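Local coordinates for putative branched-chain amino acid ABC transporter, periplasmic branched-chain amino acid-binding protein (Pseudomonas protegens Pf-5, PDB 4RU0) that probably binds branched-chain amino acids or related small solutes in the periplasm for delivery to an ABC importer, at residues P152-F157 / G379-L384; S159-L164 / G198-L203; G266-S271 / L289-A294; E299-L304 / Y326-L331; A396-Q401 / I410-A415. One frame throughout, in Å; residues are numbered along the deposited sequence.

In the fold
Along the chain, contact 1 joins residues 152-157 to 379-384, and contacts 2, 3 and 4 fall in succession between its two segments; contact 5, the hairpin at 396-415, follows. Contacts 3 and 5 are neighbours, centres about 9 Å apart, because strands 287-290 and 396-402 lie side by side in one mixed sheet. Contact 2 packs helices against that sheet, about 16 Å from contact 3 between centres. Contact 4 lies on the other side of the chain's centre, about 29 Å from contact 2 between centres. Contact 1 touches all four others from near the centre of the chain, probably close to the hinge between the two lobes of a periplasmic binding protein.

Contact 1. Residues P152-F157 / G379-L384; sequences PVMLTF and GLMQNL
Met154, a selenomethionine in this crystal, reaches across to Leu384, Gln382 and Met381 where two loops meet near the middle of the chain, probably at the hinge between the lobes of this periplasmic binding protein fold. Met154 sits at the corner of a gamma turn, with phi 77° and psi -57°, closed by a weak bond from Leu155 N to Val153 O. Its side chain leaves that corner and bends at chi3 (-99°), which swings CE in among the opposite side chains. Leu384 crosses it at about a right angle and brings CD1 to 3.3 Å from Met154 CE, a tight fit. Gln382 runs past Met154 in the opposite direction, extended beyond CG, and lays its amide alongside, Gln382 NE2 standing 3.6 Å from Met154 CG. The same NE2 donates to Ala396 O, which fixes the buried amide and ties the loop to strand 396-402. An alanine in place of Gln382 would probably leave Ala396 O without this donor and open a gap beside Met154 CG. Val336 of helix 325-348 also packs on Met154. Met154 CE also rests on Met381, 3.7 Å from its CG and 4.0 Å from its SE.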
# COMPACT_ATOMS: atom_id res chain seq x y z
N PRO A 152 -3.10 -7.19 5.28
CA PRO A 152 -2.12 -6.28 4.68
C PRO A 152 -2.03 -6.55 3.18
O PRO A 152 -1.12 -7.17 2.70
CB PRO A 152 -0.84 -6.68 5.37
CG PRO A 152 -0.99 -8.12 5.59
CD PRO A 152 -2.45 -8.39 5.81
N VAL A 153 -3.04 -6.08 2.47
CA VAL A 153 -3.27 -6.42 1.08
C VAL A 153 -2.30 -5.87 0.04
O VAL A 153 -1.86 -4.74 0.11
CB VAL A 153 -4.70 -6.09 0.63
CG1 VAL A 153 -5.09 -6.98 -0.52
CG2 VAL A 153 -5.67 -6.30 1.77
N MSE A 154 -2.05 -6.71 -0.95
CA MSE A 154 -1.26 -6.40 -2.13
C MSE A 154 0.23 -6.38 -1.96
O MSE A 154 0.93 -7.08 -2.71
CB MSE A 154 -1.72 -5.06 -2.64
CG MSE A 154 -1.89 -5.12 -4.14
SE MSE A 154 -2.84 -3.52 -4.67
CE MSE A 154 -4.59 -4.39 -4.79
N LEU A 155 0.75 -5.57 -1.06
CA LEU A 155 2.17 -5.56 -0.85
C LEU A 155 2.58 -5.39 0.59
O LEU A 155 2.32 -4.37 1.17
CB LEU A 155 2.80 -4.47 -1.71
CG LEU A 155 4.31 -4.54 -1.87
CD1 LEU A 155 4.70 -5.80 -2.60
CD2 LEU A 155 4.83 -3.32 -2.58
N THR A 156 3.28 -6.36 1.14
CA THR A 156 3.93 -6.18 2.42
C THR A 156 5.36 -5.74 2.20
O THR A 156 5.93 -5.97 1.16
CB THR A 156 3.93 -7.45 3.26
OG1 THR A 156 4.72 -8.45 2.63
CG2 THR A 156 2.53 -7.95 3.45
N PHE A 157 5.94 -5.12 3.21
CA PHE A 157 7.34 -4.71 3.14
C PHE A 157 8.29 -5.88 2.91
O PHE A 157 9.37 -5.71 2.34
CB PHE A 157 7.71 -3.96 4.42
CG PHE A 157 6.96 -2.67 4.60
CD1 PHE A 157 6.88 -1.75 3.57
CD2 PHE A 157 6.31 -2.39 5.79
CE1 PHE A 157 6.18 -0.56 3.73
CE2 PHE A 157 5.60 -1.21 5.96
CZ PHE A 157 5.54 -0.29 4.92
N GLY A 379 -3.34 -1.42 -16.08
CA GLY A 379 -2.02 -0.89 -15.76
C GLY A 379 -1.89 -0.34 -14.34
O GLY A 379 -0.78 -0.04 -13.88
N LEU A 380 -3.02 -0.21 -13.65
CA LEU A 380 -3.06 0.51 -12.38
C LEU A 380 -2.93 -0.42 -11.17
O LEU A 380 -2.27 -0.08 -10.18
CB LEU A 380 -4.37 1.30 -12.28
CG LEU A 380 -4.54 2.26 -11.10
CD1 LEU A 380 -3.32 3.16 -10.95
CD2 LEU A 380 -5.80 3.09 -11.29
N MSE A 381 -3.54 -1.59 -11.25
CA MSE A 381 -3.55 -2.54 -10.15
C MSE A 381 -3.09 -3.91 -10.61
O MSE A 381 -3.42 -4.34 -11.72
CB MSE A 381 -4.94 -2.62 -9.53
CG MSE A 381 -5.09 -3.67 -8.43
SE MSE A 381 -6.96 -3.92 -7.93
CE MSE A 381 -7.42 -2.05 -7.70
N GLN A 382 -2.34 -4.61 -9.77
CA GLN A 382 -1.85 -5.94 -10.10
C GLN A 382 -2.93 -7.01 -9.91
O GLN A 382 -4.02 -6.72 -9.43
CB GLN A 382 -0.63 -6.28 -9.25
CG GLN A 382 -0.92 -6.38 -7.76
CD GLN A 382 0.34 -6.38 -6.92
OE1 GLN A 382 0.89 -7.44 -6.60
NE2 GLN A 382 0.80 -5.19 -6.55
N ASN A 383 -2.61 -8.24 -10.30
CA ASN A 383 -3.46 -9.38 -10.00
C ASN A 383 -3.51 -9.63 -8.49
O ASN A 383 -2.55 -9.35 -7.77
CB ASN A 383 -2.96 -10.64 -10.71
CG ASN A 383 -3.21 -10.60 -12.21
OD1 ASN A 383 -3.44 -9.54 -12.79
ND2 ASN A 383 -3.18 -11.77 -12.85
N LEU A 384 -4.64 -10.15 -8.02
CA LEU A 384 -4.80 -10.49 -6.61
C LEU A 384 -5.40 -11.88 -6.47
O LEU A 384 -6.46 -12.16 -7.01
CB LEU A 384 -5.70 -9.48 -5.90
CG LEU A 384 -5.10 -8.13 -5.51
CD1 LEU A 384 -6.19 -7.23 -4.97
CD2 LEU A 384 -4.01 -8.35 -4.48

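Contact 2. Residues S159-L164 / G198-L203; sequences SEASTL and GPLKLL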
# COMPACT_ATOMS: atom_id res chain seq x y z
N SER A 159 7.57 -8.56 0.93
CA SER A 159 7.50 -8.74 -0.51
C SER A 159 8.18 -7.60 -1.26
O SER A 159 8.79 -7.82 -2.30
CB SER A 159 6.04 -8.85 -0.97
OG SER A 159 5.42 -10.00 -0.42
N GLU A 160 8.06 -6.39 -0.72
CA GLU A 160 8.65 -5.22 -1.36
C GLU A 160 10.16 -5.39 -1.48
O GLU A 160 10.75 -5.08 -2.51
CB GLU A 160 8.33 -3.94 -0.59
CG GLU A 160 8.71 -2.68 -1.36
CD GLU A 160 8.68 -1.43 -0.50
OE1 GLU A 160 8.84 -1.55 0.74
OE2 GLU A 160 8.48 -0.33 -1.06
N ALA A 161 10.77 -5.91 -0.41
CA ALA A 161 12.20 -6.19 -0.42
C ALA A 161 12.53 -7.13 -1.57
O ALA A 161 13.46 -6.86 -2.33
CB ALA A 161 12.63 -6.80 0.91
N SER A 162 11.76 -8.20 -1.70
CA SER A 162 11.99 -9.16 -2.77
C SER A 162 11.88 -8.52 -4.16
O SER A 162 12.75 -8.73 -5.00
CB SER A 162 11.03 -10.34 -2.66
OG SER A 162 11.35 -11.34 -3.61
N THR A 163 10.82 -7.76 -4.40
CA THR A 163 10.65 -7.08 -5.69
C THR A 163 11.77 -6.08 -5.94
O THR A 163 12.23 -5.93 -7.08
CB THR A 163 9.30 -6.33 -5.78
OG1 THR A 163 9.29 -5.22 -4.88
CG2 THR A 163 8.15 -7.25 -5.45
N LEU A 164 12.20 -5.39 -4.89
CA LEU A 164 13.33 -4.46 -4.99
C LEU A 164 14.56 -5.21 -5.51
O LEU A 164 15.20 -4.77 -6.46
CB LEU A 164 13.62 -3.81 -3.63
CG LEU A 164 14.75 -2.77 -3.48
CD1 LEU A 164 16.08 -3.42 -3.10
CD2 LEU A 164 14.90 -1.91 -4.75
N GLY A 198 14.95 -8.33 8.11
CA GLY A 198 14.84 -9.76 7.91
C GLY A 198 14.97 -10.22 6.47
O GLY A 198 15.91 -10.96 6.13
N PRO A 199 14.05 -9.79 5.60
CA PRO A 199 14.05 -10.29 4.22
C PRO A 199 15.32 -9.92 3.45
O PRO A 199 15.81 -10.73 2.66
CB PRO A 199 12.81 -9.63 3.60
CG PRO A 199 12.50 -8.47 4.47
CD PRO A 199 12.93 -8.86 5.85
N LEU A 200 15.86 -8.73 3.67
CA LEU A 200 17.07 -8.32 2.96
C LEU A 200 18.27 -9.17 3.36
O LEU A 200 19.13 -9.47 2.54
CB LEU A 200 17.37 -6.84 3.18
CG LEU A 200 16.47 -5.95 2.31
CD1 LEU A 200 16.69 -4.47 2.58
CD2 LEU A 200 16.67 -6.26 0.84
N LYS A 201 18.30 -9.58 4.63
CA LYS A 201 19.37 -10.45 5.10
C LYS A 201 19.28 -11.83 4.44
O LYS A 201 20.30 -12.39 4.00
CB LYS A 201 19.32 -10.59 6.62
CG LYS A 201 20.40 -11.50 7.18
CD LYS A 201 20.27 -11.63 8.69
CE LYS A 201 19.09 -12.51 9.07
NZ LYS A 201 18.97 -12.66 10.54
N LEU A 202 18.07 -12.36 4.36
CA LEU A 202 17.82 -13.63 3.69
C LEU A 202 18.22 -13.57 2.21
O LEU A 202 18.96 -14.43 1.72
CB LEU A 202 16.35 -14.02 3.82
CG LEU A 202 15.86 -15.25 3.03
CD1 LEU A 202 16.67 -16.48 3.42
CD2 LEU A 202 14.38 -15.48 3.27
N LEU A 203 17.74 -12.55 1.50
CA LEU A 203 18.05 -12.38 0.08
C LEU A 203 19.54 -12.17 -0.15
O LEU A 203 20.08 -12.59 -1.17
CB LEU A 203 17.25 -11.20 -0.50
CG LEU A 203 15.73 -11.40 -0.47
CD1 LEU A 203 14.97 -10.08 -0.54
CD2 LEU A 203 15.28 -12.34 -1.58
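Helix segments 159-164 and 198-203 run in broadly the same direction, their axes 38° apart and 8.9 Å from each other at closest approach, with Ala161 and Leu200 bringing their CA atoms to 6.3 Å. The CB of Ala161 points toward the second helix, and its small size allows this spacing. That CB settles against the pyrrolidine ring of Pro199, at 3.9 Å from both Pro199 CB and Pro199 CG. On another side of the methyl comes Leu200, which sets out past the other helix rather than at it; only its end comes near, CD2 4.1 Å from Ala161 CB. Leu203, one turn on from Pro199, has CG anti to its own carbonyl carbon (chi1 -63°) and presses CD1 against the first helix's backbone, 3.8 Å from Ser162 CA and 4.0 Å from Ala161 C. No hydrogen bond crosses the join. Ser162 sends its hydroxyl to Asp417 N just ahead of helix 418-435, and that helix also packs on Pro199 and Leu203. Toward the sheet, Leu164 and Leu200 both rest on Phe239 of strand 237-241. Helix 197-207 links the parallel neighbours 182-188 and 210-216, a beta-alpha-beta crossover, so the pair forms part of the helical layer over the sheet of an alpha/beta lobe.

Contact 3. Residues G266-S271 / L289-A294; sequences GDIWAS and LTPYPA. With P3G (3,6,9,12,15-pentaoxaheptadecane), chain C.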
# COMPACT_ATOMS: atom_id res chain seq x y z
N GLY A 266 13.24 4.40 -4.18
CA GLY A 266 12.44 4.67 -3.00
C GLY A 266 11.42 3.59 -2.68
O GLY A 266 10.89 2.92 -3.58
N ASP A 267 11.16 3.44 -1.39
CA ASP A 267 10.02 2.68 -0.87
C ASP A 267 8.72 3.20 -1.49
O ASP A 267 8.68 4.31 -2.01
CB ASP A 267 9.97 2.82 0.65
CG ASP A 267 9.06 1.81 1.29
OD1 ASP A 267 7.84 2.08 1.39
OD2 ASP A 267 9.57 0.75 1.72
N ILE A 268 7.66 2.40 -1.44
CA ILE A 268 6.38 2.86 -1.97
C ILE A 268 5.87 4.06 -1.18
O ILE A 268 5.11 4.87 -1.69
CB ILE A 268 5.32 1.74 -1.98
CG1 ILE A 268 5.00 1.28 -0.56
CG2 ILE A 268 5.80 0.57 -2.84
CD1 ILE A 268 3.76 0.42 -0.48
N TRP A 269 6.31 4.19 0.07
CA TRP A 269 5.94 5.33 0.89
C TRP A 269 6.95 6.46 0.76
O TRP A 269 7.03 7.35 1.60
CB TRP A 269 5.78 4.90 2.35
CG TRP A 269 4.72 3.86 2.46
CD1 TRP A 269 4.90 2.53 2.69
CD2 TRP A 269 3.31 4.05 2.29
NE1 TRP A 269 3.69 1.89 2.69
CE2 TRP A 269 2.70 2.80 2.45
CE3 TRP A 269 2.51 5.17 2.03
CZ2 TRP A 269 1.32 2.63 2.36
CZ3 TRP A 269 1.14 5.00 1.94
CH2 TRP A 269 0.56 3.74 2.10
N ALA A 270 7.73 6.42 -0.32
CA ALA A 270 8.62 7.51 -0.68
C ALA A 270 8.52 7.73 -2.18
O ALA A 270 9.50 8.11 -2.82
CB ALA A 270 10.06 7.20 -0.26
N SER A 271 7.34 7.50 -2.73
CA SER A 271 7.15 7.46 -4.17
C SER A 271 6.24 8.56 -4.71
O SER A 271 5.82 8.50 -5.86
CB SER A 271 6.58 6.10 -4.58
OG SER A 271 5.32 5.88 -3.97
N LEU A 289 9.42 2.67 -6.12
CA LEU A 289 8.50 1.55 -6.29
C LEU A 289 7.07 2.00 -6.02
O LEU A 289 6.83 2.90 -5.21
CB LEU A 289 8.87 0.40 -5.34
CG LEU A 289 10.25 -0.24 -5.51
CD1 LEU A 289 10.62 -1.08 -4.30
CD2 LEU A 289 10.31 -1.08 -6.77
N THR A 290 6.11 1.38 -6.70
CA THR A 290 4.70 1.71 -6.47
C THR A 290 3.79 0.53 -6.81
O THR A 290 4.03 -0.19 -7.77
CB THR A 290 4.25 2.93 -7.29
OG1 THR A 290 2.86 3.19 -7.06
CG2 THR A 290 4.46 2.70 -8.78
N PRO A 291 2.74 0.33 -5.99
CA PRO A 291 1.70 -0.65 -6.30
C PRO A 291 0.52 0.02 -6.99
O PRO A 291 -0.42 -0.66 -7.41
CB PRO A 291 1.31 -1.18 -4.92
CG PRO A 291 1.46 0.01 -4.04
CD PRO A 291 2.61 0.84 -4.62
N TYR A 292 0.55 1.34 -7.07
CA TYR A 292 -0.46 2.12 -7.77
C TYR A 292 0.12 3.34 -8.49
O TYR A 292 0.02 4.45 -8.00
CB TYR A 292 -1.58 2.53 -6.82
CG TYR A 292 -1.16 2.70 -5.38
CD1 TYR A 292 -0.39 3.76 -4.99
CD2 TYR A 292 -1.56 1.80 -4.41
CE1 TYR A 292 -0.01 3.93 -3.68
CE2 TYR A 292 -1.18 1.96 -3.11
CZ TYR A 292 -0.40 3.03 -2.75
OH TYR A 292 -0.01 3.20 -1.45
N PRO A 293 0.73 3.12 -9.64
CA PRO A 293 1.47 4.15 -10.39
C PRO A 293 0.65 5.40 -10.70
O PRO A 293 -0.55 5.32 -10.99
CB PRO A 293 1.85 3.44 -11.69
CG PRO A 293 0.88 2.31 -11.82
CD PRO A 293 0.62 1.87 -10.41
N ALA A 294 1.30 6.56 -10.63
CA ALA A 294 0.69 7.81 -11.05
C ALA A 294 0.31 7.75 -12.53
O ALA A 294 0.92 7.01 -13.31
CB ALA A 294 1.63 8.98 -10.79
O3 P3G C . -2.37 7.29 3.71
C7 P3G C . -2.12 5.96 4.12
C8 P3G C . -1.50 5.97 5.50
O4 P3G C . -0.73 4.79 5.66
C9 P3G C . 0.46 5.03 6.39
C10 P3G C . 1.58 4.30 5.69
O5 P3G C . 2.55 3.92 6.65
C11 P3G C . 3.85 4.29 6.24
C12 P3G C . 4.80 4.15 7.42
O6 P3G C . 5.53 5.36 7.59
C13 P3G C . 6.16 5.42 8.84
C14 P3G C . 5.35 6.29 9.76
O7 P3G C . 5.76 6.09 11.10
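Trp269 meets Tyr292 at the far end of its indole, and its path there runs along the bound polyether. From CB, chi1 of -60° sets CG anti to the carbonyl carbon, and CG lies 3.9 Å from C11 of the ligand. Beyond it the ring spreads beneath C10, which hovers 3.5 Å above the plane, over the centre of the indole. NE1 donates to Gly135 O, which pins the ring's rotation. At the tip, Trp269 CH2 comes 3.6 Å from Tyr292 OH, the two side chains crossing at about a right angle. An alanine in place of Trp269 would probably strip the ligand of this flat support and leave Gly135 O without its donor. Behind the ring the backbone is held firmly: Trp269 N donates to the anti lone pair of Asp267 OD1, closing an Asx turn, and Leu289 N makes a nearly straight bond (173°) to Gly266 O, 2.9 Å long. Ile268 adds a CA-H...O contact, its CA 3.3 Å from Leu289 O, while Ile268 CG2 packs 3.7 Å from Pro291 CD. With Tyr41, Tyr192 and Trp243, Trp269 lines the ligand pocket, set on a loop beyond a parallel strand as in the solute clefts of periplasmic binding proteins.

Contact 4. Residues E299-L304 / Y326-L331; sequences EIHKRL and YYNSGL
His301 and Leu304 carry one side of a nearly perpendicular helix crossing, plain packing of helix 299-309 across helix 325-348 in the alpha/beta periplasmic binding protein fold. The short axes of 299-304 and 326-331 lie 94° apart and stay 12.3 Å from each other, so side chains have to bridge the gap. The buried part is close. Leu304 and Leu331 reach tip to tip, CD2 to CD2 at 3.7 Å, and Leu304 CD2 also lies at the edge of the Tyr327 ring, 3.1 Å from its OH. That hydroxyl is bonded to Asp59, so the methyl meets an oxygen already engaged. His301 brings CE1 to 3.1 Å from Asn328 OD1, the oxygen lying near the imidazole plane while ring and amide planes stand 53° apart. This is a polar contact through a carbon, and no hydrogen bond crosses the interface. Asn328 ND2 is turned to Pro293 O and Gly295 O, which fixes the amide and leaves OD1 facing the histidine. Leu331 CD1 closes in obliquely, 3.6 Å from His301 CE1. On the solvent side Glu299 and Lys302 are exposed and take no part. Arg303 NH2, which also bonds Asp374 O, makes a 2.9 Å salt bridge to Glu299 OE2, approaching from above the carboxylate plane.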
# COMPACT_ATOMS: atom_id res chain seq x y z
N GLU A 299 -7.60 3.22 -18.26
CA GLU A 299 -8.97 3.07 -18.73
C GLU A 299 -9.99 3.60 -17.73
O GLU A 299 -10.88 4.37 -18.09
CB GLU A 299 -9.29 1.61 -19.06
CG GLU A 299 -10.70 1.42 -19.60
CD GLU A 299 -11.00 -0.02 -19.97
OE1 GLU A 299 -10.21 -0.92 -19.59
OE2 GLU A 299 -12.02 -0.25 -20.66
N ILE A 300 -9.85 3.19 -16.47
CA ILE A 300 -10.77 3.59 -15.41
C ILE A 300 -10.78 5.11 -15.24
O ILE A 300 -11.83 5.71 -15.00
CB ILE A 300 -10.42 2.91 -14.06
CG1 ILE A 300 -11.41 3.32 -12.96
CG2 ILE A 300 -9.00 3.22 -13.63
CD1 ILE A 300 -12.83 2.84 -13.20
N HIS A 301 -9.61 5.73 -15.39
CA HIS A 301 -9.47 7.18 -15.22
C HIS A 301 -10.31 7.97 -16.22
O HIS A 301 -10.82 9.04 -15.90
CB HIS A 301 -8.00 7.58 -15.37
CG HIS A 301 -7.17 7.29 -14.15
ND1 HIS A 301 -6.87 8.25 -13.22
CD2 HIS A 301 -6.59 6.15 -13.73
CE1 HIS A 301 -6.12 7.72 -12.26
NE2 HIS A 301 -5.94 6.44 -12.55
N LYS A 302 -10.44 7.44 -17.43
CA LYS A 302 -11.20 8.13 -18.46
C LYS A 302 -12.70 7.99 -18.24
O LYS A 302 -13.46 8.89 -18.56
CB LYS A 302 -10.80 7.61 -19.84
CG LYS A 302 -9.46 8.16 -20.31
CD LYS A 302 -8.95 7.46 -21.55
CE LYS A 302 -7.80 8.22 -22.18
NZ LYS A 302 -6.70 8.50 -21.21
N ARG A 303 -13.12 6.86 -17.67
CA ARG A 303 -14.52 6.69 -17.27
C ARG A 303 -14.87 7.70 -16.18
O ARG A 303 -15.98 8.24 -16.16
CB ARG A 303 -14.79 5.27 -16.77
CG ARG A 303 -14.40 4.17 -17.73
CD ARG A 303 -14.79 2.81 -17.16
NE ARG A 303 -14.20 1.72 -17.93
CZ ARG A 303 -14.36 0.43 -17.64
NH1 ARG A 303 -15.09 0.07 -16.60
NH2 ARG A 303 -13.80 -0.49 -18.40
N LEU A 304 -13.92 7.93 -15.28
CA LEU A 304 -14.10 8.90 -14.21
C LEU A 304 -14.32 10.29 -14.78
O LEU A 304 -15.24 11.00 -14.38
CB LEU A 304 -12.89 8.89 -13.26
CG LEU A 304 -12.97 8.06 -11.98
CD1 LEU A 304 -13.31 6.60 -12.26
CD2 LEU A 304 -11.67 8.17 -11.19
N TYR A 326 -1.34 9.66 -4.90
CA TYR A 326 -2.28 9.71 -3.81
C TYR A 326 -3.71 9.44 -4.28
O TYR A 326 -4.42 8.67 -3.67
CB TYR A 326 -2.18 11.08 -3.16
CG TYR A 326 -0.90 11.30 -2.42
CD1 TYR A 326 -0.37 10.31 -1.63
CD2 TYR A 326 -0.21 12.49 -2.51
CE1 TYR A 326 0.81 10.50 -0.94
CE2 TYR A 326 0.97 12.68 -1.83
CZ TYR A 326 1.47 11.68 -1.04
OH TYR A 326 2.64 11.85 -0.34
N TYR A 327 -4.11 10.04 -5.39
CA TYR A 327 -5.43 9.83 -5.92
C TYR A 327 -5.63 8.39 -6.34
O TYR A 327 -6.68 7.82 -6.17
CB TYR A 327 -5.72 10.78 -7.08
CG TYR A 327 -7.12 10.66 -7.63
CD1 TYR A 327 -7.47 9.61 -8.44
CD2 TYR A 327 -8.08 11.59 -7.30
CE1 TYR A 327 -8.75 9.49 -8.91
CE2 TYR A 327 -9.36 11.48 -7.77
CZ TYR A 327 -9.69 10.43 -8.58
OH TYR A 327 -10.96 10.31 -9.07
N ASN A 328 -4.59 7.82 -6.91
CA ASN A 328 -4.67 6.47 -7.46
C ASN A 328 -4.65 5.41 -6.37
O ASN A 328 -5.18 4.31 -6.57
CB ASN A 328 -3.54 6.24 -8.45
CG ASN A 328 -3.68 7.08 -9.71
OD1 ASN A 328 -4.44 8.06 -9.73
ND2 ASN A 328 -2.97 6.71 -10.76
N SER A 329 -4.04 5.72 -5.24
CA SER A 329 -4.08 4.81 -4.10
C SER A 329 -5.51 4.74 -3.59
O SER A 329 -5.98 3.68 -3.18
CB SER A 329 -3.12 5.25 -2.99
OG SER A 329 -3.53 6.48 -2.42
N GLY A 330 -6.21 5.87 -3.64
CA GLY A 330 -7.61 5.91 -3.27
C GLY A 330 -8.44 5.02 -4.18
O GLY A 330 -9.32 4.29 -3.71
N LEU A 331 -8.15 5.07 -5.47
CA LEU A 331 -8.85 4.25 -6.45
C LEU A 331 -8.63 2.76 -6.21
O LEU A 331 -9.56 1.96 -6.29
CB LEU A 331 -8.40 4.62 -7.87
CG LEU A 331 -8.74 6.03 -8.35
CD1 LEU A 331 -8.16 6.28 -9.72
CD2 LEU A 331 -10.25 6.24 -8.36

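Contact 5. Residues A396-Q401 / I410-A415; sequences AARVQQ and ISEWIA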
# COMPACT_ATOMS: atom_id res chain seq x y z
N ALA A 396 3.58 -7.62 -5.87
CA ALA A 396 4.29 -7.02 -7.00
C ALA A 396 4.30 -5.50 -6.91
O ALA A 396 3.52 -4.90 -6.17
CB ALA A 396 3.66 -7.45 -8.31
N ALA A 397 5.20 -4.87 -7.66
CA ALA A 397 5.28 -3.42 -7.73
C ALA A 397 5.85 -2.98 -9.07
O ALA A 397 6.48 -3.78 -9.77
CB ALA A 397 6.12 -2.86 -6.60
N ARG A 398 5.62 -1.72 -9.42
CA ARG A 398 6.20 -1.15 -10.63
C ARG A 398 7.20 -0.06 -10.26
O ARG A 398 7.07 0.57 -9.21
CB ARG A 398 5.12 -0.59 -11.54
CG ARG A 398 4.17 -1.64 -12.09
CD ARG A 398 3.05 -1.00 -12.91
NE ARG A 398 3.55 -0.34 -14.11
CZ ARG A 398 3.57 -0.89 -15.32
NH1 ARG A 398 3.14 -2.13 -15.49
NH2 ARG A 398 4.04 -0.21 -16.35
N VAL A 399 8.19 0.14 -11.12
CA VAL A 399 9.17 1.19 -10.90
C VAL A 399 8.82 2.41 -11.75
O VAL A 399 8.50 2.28 -12.93
CB VAL A 399 10.59 0.71 -11.25
CG1 VAL A 399 11.62 1.79 -10.93
CG2 VAL A 399 10.90 -0.59 -10.51
N GLN A 400 8.87 3.59 -11.14
CA GLN A 400 8.65 4.81 -11.89
C GLN A 400 9.77 5.81 -11.62
O GLN A 400 10.34 5.82 -10.52
CB GLN A 400 7.29 5.43 -11.56
CG GLN A 400 7.12 5.81 -10.11
CD GLN A 400 5.72 6.29 -9.81
OE1 GLN A 400 4.76 5.89 -10.47
NE2 GLN A 400 5.59 7.16 -8.81
N GLN A 401 10.07 6.64 -12.61
CA GLN A 401 11.21 7.56 -12.54
C GLN A 401 10.78 9.02 -12.57
O GLN A 401 9.90 9.41 -13.34
CB GLN A 401 12.18 7.27 -13.70
CG GLN A 401 13.40 8.17 -13.74
CD GLN A 401 14.51 7.59 -14.60
OE1 GLN A 401 14.26 7.05 -15.67
NE2 GLN A 401 15.75 7.69 -14.12
N ILE A 410 8.96 2.83 -15.83
CA ILE A 410 10.09 2.24 -16.54
C ILE A 410 10.21 0.74 -16.30
O ILE A 410 11.26 0.15 -16.55
CB ILE A 410 11.42 2.90 -16.15
CG1 ILE A 410 11.71 2.71 -14.67
CG2 ILE A 410 11.40 4.39 -16.50
CD1 ILE A 410 13.04 3.25 -14.23
N SER A 411 9.14 0.11 -15.81
CA SER A 411 9.13 -1.34 -15.66
C SER A 411 7.72 -1.89 -15.71
O SER A 411 6.75 -1.17 -15.49
CB SER A 411 9.80 -1.75 -14.34
OG SER A 411 8.84 -1.88 -13.30
N GLU A 412 7.63 -3.18 -16.00
CA GLU A 412 6.38 -3.91 -15.84
C GLU A 412 6.19 -4.24 -14.37
O GLU A 412 6.94 -3.76 -13.51
CB GLU A 412 6.38 -5.20 -16.66
CG GLU A 412 6.94 -5.04 -18.06
CD GLU A 412 6.04 -4.25 -18.97
OE1 GLU A 412 4.83 -4.14 -18.67
OE2 GLU A 412 6.53 -3.73 -19.99
N TRP A 413 5.20 -5.07 -14.07
CA TRP A 413 5.04 -5.57 -12.71
C TRP A 413 6.18 -6.53 -12.39
O TRP A 413 6.40 -7.51 -13.09
CB TRP A 413 3.69 -6.25 -12.53
CG TRP A 413 2.52 -5.32 -12.61
CD1 TRP A 413 1.68 -5.13 -13.67
CD2 TRP A 413 2.06 -4.43 -11.58
NE1 TRP A 413 0.73 -4.19 -13.37
CE2 TRP A 413 0.94 -3.74 -12.09
CE3 TRP A 413 2.48 -4.14 -10.28
CZ2 TRP A 413 0.24 -2.79 -11.35
CZ3 TRP A 413 1.79 -3.20 -9.54
CH2 TRP A 413 0.67 -2.54 -10.08
N ILE A 414 6.91 -6.20 -11.33
CA ILE A 414 7.97 -7.06 -10.82
C ILE A 414 7.44 -7.89 -9.66
O ILE A 414 7.16 -7.35 -8.59
CB ILE A 414 9.18 -6.23 -10.34
CG1 ILE A 414 9.56 -5.16 -11.37
CG2 ILE A 414 10.35 -7.13 -10.00
CD1 ILE A 414 10.02 -5.72 -12.70
N ALA A 415 7.29 -9.19 -9.87
CA ALA A 415 6.77 -10.07 -8.83
C ALA A 415 7.83 -10.40 -7.77
O ALA A 415 9.01 -10.55 -8.09
CB ALA A 415 6.23 -11.35 -9.44
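Arg398 and Trp413 both carry CG anti to their carbonyl carbons (chi1 -65° and -68°), and Arg398 CG comes to lie over one face of the indole. It sits 3.6 Å from the centroid of the six-membered ring, a CH-pi contact, and CD follows above the ring system. A bend at chi3 then turns NE aside, and the guanidinium makes a longer cation-pi contact, its CZ 5.0 Å from the centroid of the Trp413 five-membered ring, with the two planes 76° apart. Ser411 O lies over a face of the guanidinium without accepting a hydrogen bond, and Glu412 OE1 stays 4.1 Å from Arg398 NH1, beyond a salt bridge, though its charge may still draw the cation. The segments belong to an antiparallel beta hairpin at the edge of the sheet, whose second strand is broken by a bulge or short loop. Ala397 and Ile414 form a hydrogen-bonded pair, Ile414 N to Ala397 O measuring 2.9 Å. Past the break, Ile410 N bonds Val399 O at 3.0 Å. Between these, Ser411 OG stands in for a backbone acceptor, taking Val399 N at 3.0 Å while donating along an in-plane lone pair of Glu412 O, 2.7 Å away.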